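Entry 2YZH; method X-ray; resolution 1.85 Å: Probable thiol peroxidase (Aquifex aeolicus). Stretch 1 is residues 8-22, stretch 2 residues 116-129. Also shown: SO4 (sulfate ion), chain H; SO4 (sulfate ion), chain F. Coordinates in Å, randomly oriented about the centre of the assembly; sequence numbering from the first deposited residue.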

# COMPACT_ATOMS: atom_id res chain seq x y z
N ASN D 8 5.55 -0.97 -23.45
CA ASN D 8 5.42 0.38 -23.97
C ASN D 8 4.01 0.90 -23.73
O ASN D 8 3.05 0.13 -23.73
CB ASN D 8 5.69 0.43 -25.48
CG ASN D 8 7.12 0.12 -25.84
OD1 ASN D 8 8.05 0.45 -25.10
ND2 ASN D 8 7.30 -0.49 -27.00
N LEU D 9 3.91 2.21 -23.50
CA LEU D 9 2.61 2.85 -23.35
C LEU D 9 2.64 3.94 -24.42
O LEU D 9 3.36 4.93 -24.29
CB LEU D 9 2.42 3.49 -21.97
CG LEU D 9 1.17 4.38 -21.89
CD1 LEU D 9 -0.07 3.59 -22.32
CD2 LEU D 9 1.00 4.90 -20.46
N LYS D 10 1.87 3.74 -25.48
CA LYS D 10 1.85 4.69 -26.59
C LYS D 10 3.26 4.90 -27.15
O LYS D 10 3.67 6.02 -27.43
CB LYS D 10 1.23 6.02 -26.14
CG LYS D 10 -0.23 5.87 -25.72
CD LYS D 10 -0.85 7.18 -25.29
CE LYS D 10 -2.31 6.98 -24.89
NZ LYS D 10 -2.94 8.24 -24.42
N GLY D 11 4.00 3.80 -27.29
CA GLY D 11 5.35 3.87 -27.84
C GLY D 11 6.48 4.15 -26.87
O GLY D 11 7.65 3.92 -27.20
N ASN D 12 6.16 4.64 -25.68
CA ASN D 12 7.17 4.97 -24.68
C ASN D 12 7.34 3.85 -23.66
O ASN D 12 6.37 3.36 -23.08
CB ASN D 12 6.77 6.26 -23.97
CG ASN D 12 6.66 7.43 -24.93
OD1 ASN D 12 5.86 8.34 -24.72
ND2 ASN D 12 7.47 7.41 -25.97
N PRO D 13 8.59 3.42 -23.42
CA PRO D 13 8.89 2.35 -22.47
C PRO D 13 8.57 2.73 -21.03
O PRO D 13 8.83 3.85 -20.59
CB PRO D 13 10.39 2.13 -22.66
CG PRO D 13 10.62 2.56 -24.07
CD PRO D 13 9.80 3.81 -24.16
N VAL D 14 7.98 1.79 -20.30
CA VAL D 14 7.66 2.00 -18.89
C VAL D 14 8.03 0.72 -18.17
O VAL D 14 7.71 -0.38 -18.61
CB VAL D 14 6.17 2.33 -18.66
CG1 VAL D 14 5.84 3.69 -19.25
CG2 VAL D 14 5.29 1.25 -19.24
N THR D 15 8.72 0.86 -17.05
CA THR D 15 9.13 -0.31 -16.29
C THR D 15 8.01 -0.86 -15.43
O THR D 15 7.12 -0.13 -14.99
CB THR D 15 10.34 0.03 -15.40
OG1 THR D 15 10.05 1.23 -14.66
CG2 THR D 15 11.58 0.25 -16.26
N LEU D 16 8.07 -2.17 -15.21
CA LEU D 16 7.10 -2.87 -14.38
C LEU D 16 7.78 -3.17 -13.06
O LEU D 16 9.00 -3.26 -12.98
CB LEU D 16 6.68 -4.19 -15.04
CG LEU D 16 6.05 -4.07 -16.43
CD1 LEU D 16 5.80 -5.46 -16.99
CD2 LEU D 16 4.77 -3.26 -16.34
N VAL D 17 6.97 -3.32 -12.01
CA VAL D 17 7.49 -3.65 -10.69
C VAL D 17 7.73 -5.17 -10.68
O VAL D 17 6.94 -5.92 -11.24
CB VAL D 17 6.46 -3.27 -9.61
CG1 VAL D 17 6.92 -3.74 -8.24
CG2 VAL D 17 6.25 -1.76 -9.62
N GLY D 18 8.83 -5.61 -10.07
CA GLY D 18 9.11 -7.04 -10.01
C GLY D 18 8.19 -7.74 -9.03
O GLY D 18 7.36 -7.09 -8.39
N PRO D 19 8.31 -9.07 -8.87
CA PRO D 19 9.25 -9.97 -9.56
C PRO D 19 8.71 -10.41 -10.92
O PRO D 19 7.50 -10.40 -11.15
CB PRO D 19 9.35 -11.14 -8.60
CG PRO D 19 7.92 -11.26 -8.13
CD PRO D 19 7.57 -9.81 -7.83
N GLU D 20 9.62 -10.81 -11.80
CA GLU D 20 9.21 -11.28 -13.12
C GLU D 20 8.92 -12.77 -12.99
O GLU D 20 9.73 -13.52 -12.47
CB GLU D 20 10.33 -11.06 -14.14
CG GLU D 20 9.90 -11.31 -15.57
CD GLU D 20 11.05 -11.32 -16.55
OE1 GLU D 20 10.79 -11.25 -17.77
OE2 GLU D 20 12.22 -11.39 -16.11
N LEU D 21 7.74 -13.20 -13.44
CA LEU D 21 7.40 -14.62 -13.36
C LEU D 21 7.77 -15.36 -14.64
O LEU D 21 7.84 -14.76 -15.72
CB LEU D 21 5.91 -14.80 -13.09
CG LEU D 21 5.44 -14.79 -11.64
CD1 LEU D 21 5.88 -13.51 -10.94
CD2 LEU D 21 3.92 -14.93 -11.60
N LYS D 22 8.03 -16.65 -14.52
CA LYS D 22 8.37 -17.47 -15.67
C LYS D 22 7.59 -18.78 -15.60
O LYS D 22 7.12 -19.17 -14.53
CB LYS D 22 9.87 -17.77 -15.70
CG LYS D 22 10.33 -18.70 -14.59
CD LYS D 22 11.72 -19.26 -14.87
CE LYS D 22 12.16 -20.19 -13.76
NZ LYS D 22 13.46 -20.84 -14.06
N MET D 116 -1.73 -8.49 -7.51
CA MET D 116 -1.18 -8.78 -8.83
C MET D 116 0.24 -8.24 -9.00
O MET D 116 0.89 -8.52 -10.01
CB MET D 116 -2.11 -8.27 -9.94
CG MET D 116 -3.44 -9.03 -9.99
SD MET D 116 -3.25 -10.85 -9.93
CE MET D 116 -2.61 -11.22 -11.57
N GLU D 117 0.72 -7.47 -8.03
CA GLU D 117 2.10 -6.98 -8.09
C GLU D 117 2.98 -8.23 -8.05
O GLU D 117 4.10 -8.25 -8.58
CB GLU D 117 2.43 -6.11 -6.86
CG GLU D 117 3.89 -5.62 -6.85
CD GLU D 117 4.28 -4.91 -5.57
OE1 GLU D 117 3.43 -4.21 -4.98
OE2 GLU D 117 5.45 -5.04 -5.15
N LYS D 118 2.46 -9.28 -7.41
CA LYS D 118 3.20 -10.54 -7.28
C LYS D 118 3.36 -11.27 -8.61
O LYS D 118 4.12 -12.24 -8.70
CB LYS D 118 2.52 -11.45 -6.25
CG LYS D 118 2.58 -10.89 -4.83
CD LYS D 118 1.63 -11.62 -3.90
CE LYS D 118 1.65 -10.98 -2.52
NZ LYS D 118 0.52 -11.47 -1.67
N TYR D 119 2.65 -10.80 -9.63
CA TYR D 119 2.74 -11.40 -10.96
C TYR D 119 3.62 -10.58 -11.89
O TYR D 119 3.76 -10.89 -13.07
CB TYR D 119 1.34 -11.56 -11.57
CG TYR D 119 0.60 -12.80 -11.10
CD1 TYR D 119 0.08 -12.90 -9.81
CD2 TYR D 119 0.43 -13.89 -11.96
CE1 TYR D 119 -0.59 -14.05 -9.39
CE2 TYR D 119 -0.23 -15.05 -11.54
CZ TYR D 119 -0.74 -15.12 -10.25
OH TYR D 119 -1.39 -16.26 -9.84
N GLY D 120 4.22 -9.52 -11.35
CA GLY D 120 5.10 -8.68 -12.14
C GLY D 120 4.43 -7.82 -13.19
O GLY D 120 5.08 -7.42 -14.16
N VAL D 121 3.15 -7.52 -13.01
CA VAL D 121 2.44 -6.71 -13.99
C VAL D 121 2.02 -5.33 -13.48
O VAL D 121 1.29 -4.61 -14.17
CB VAL D 121 1.21 -7.47 -14.56
CG1 VAL D 121 1.69 -8.69 -15.34
CG2 VAL D 121 0.28 -7.89 -13.45
N LEU D 122 2.47 -4.95 -12.30
CA LEU D 122 2.14 -3.62 -11.77
C LEU D 122 3.06 -2.61 -12.46
O LEU D 122 4.28 -2.74 -12.41
CB LEU D 122 2.37 -3.56 -10.26
CG LEU D 122 2.05 -2.21 -9.62
CD1 LEU D 122 0.56 -1.92 -9.74
CD2 LEU D 122 2.48 -2.21 -8.15
N ILE D 123 2.46 -1.60 -13.10
CA ILE D 123 3.24 -0.57 -13.79
C ILE D 123 3.92 0.33 -12.77
O ILE D 123 3.27 0.86 -11.87
CB ILE D 123 2.32 0.24 -14.74
CG1 ILE D 123 1.77 -0.69 -15.82
CG2 ILE D 123 3.09 1.39 -15.41
CD1 ILE D 123 0.62 -0.11 -16.64
N GLY D 124 5.24 0.48 -12.91
CA GLY D 124 6.01 1.28 -11.98
C GLY D 124 6.38 2.70 -12.37
O GLY D 124 7.03 3.40 -11.59
N GLU D 125 5.97 3.15 -13.55
CA GLU D 125 6.29 4.52 -13.96
C GLU D 125 5.32 5.06 -15.00
O GLU D 125 4.55 4.31 -15.61
CB GLU D 125 7.72 4.61 -14.50
CG GLU D 125 7.92 3.97 -15.87
CD GLU D 125 9.24 4.38 -16.52
OE1 GLU D 125 9.47 5.59 -16.72
OE2 GLU D 125 10.04 3.49 -16.84
N GLY D 126 5.37 6.37 -15.20
CA GLY D 126 4.51 6.98 -16.20
C GLY D 126 3.11 7.29 -15.72
O GLY D 126 2.78 7.13 -14.53
N ALA D 127 2.27 7.72 -16.66
CA ALA D 127 0.89 8.08 -16.38
C ALA D 127 0.04 6.96 -15.81
O ALA D 127 -0.93 7.22 -15.11
CB ALA D 127 0.24 8.61 -17.65
N LEU D 128 0.39 5.71 -16.12
CA LEU D 128 -0.39 4.58 -15.61
C LEU D 128 0.28 3.90 -14.42
O LEU D 128 -0.04 2.75 -14.11
CB LEU D 128 -0.62 3.56 -16.73
CG LEU D 128 -1.39 4.04 -17.97
CD1 LEU D 128 -1.55 2.89 -18.96
CD2 LEU D 128 -2.75 4.56 -17.56
N LYS D 129 1.20 4.59 -13.76
CA LYS D 129 1.85 3.98 -12.60
C LYS D 129 0.77 3.57 -11.59
O LYS D 129 -0.13 4.35 -11.30
CB LYS D 129 2.82 4.96 -11.94
CG LYS D 129 3.60 4.32 -10.81
CD LYS D 129 4.49 5.30 -10.06
CE LYS D 129 3.67 6.20 -9.15
NZ LYS D 129 4.53 6.73 -8.05
S SO4 H . 12.98 -10.00 -9.35
O1 SO4 H . 12.90 -10.84 -8.14
O2 SO4 H . 12.32 -10.68 -10.47
O3 SO4 H . 12.31 -8.70 -9.09
O4 SO4 H . 14.39 -9.76 -9.69
S SO4 F . 7.51 9.69 -14.51
O1 SO4 F . 8.85 10.16 -14.14
O2 SO4 F . 7.42 9.58 -15.98
O3 SO4 F . 7.26 8.37 -13.89
O4 SO4 F . 6.50 10.65 -14.05
O HOH W 1 4.37 -6.19 -10.42

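Two backbone hydrogen bonds join the stretches. Val17 N donates to Leu122 O at 2.8 Å, nearly straight at 172°. Gly124 N donates to Thr15 O at 2.9 Å. These two bonds flank the single beta bridge that pairs Leu16 with Ile123. Leu16 CA also lies 3.4 Å from Leu122 O, a CA-H...O contact.

The CA-to-CB bond of Glu125 points toward stretch 1, and its carboxylate takes up a further amide: Thr15 N donates to Glu125 OE2 at 3.0 Å. Thr15 OG1 lies 3.1 Å from Glu125 OE2.

Water 1 extends the link. It donates to Val17 O at 2.7 Å and to Glu117 O at 2.8 Å, and accepts from Leu122 N at 2.9 Å.

Glycines let the backbones come close. Gly120 CA sits 3.1 Å from Pro19 O; a CB there would clash with that oxygen, and its positive phi also favours glycine. At Gly124 a CB would be tight against Val17 CG2.

Apolar side chains pack around these bonds. Val14, Leu16 and Val17 are buried, where apolar side chains suit. The CA-to-CB bond of Val17 points toward stretch 2, with Val17 CG2 4.1 Å from Leu122 CD2. Leu16 CD2 lies 4.0 Å from Ile123 CG1. At the ends, Leu9 CD2 meets Leu128 CG at 3.6 Å, and Leu21 CD2 approaches Tyr119 CD2 at 3.7 Å. The contact buries 842 Å² in total.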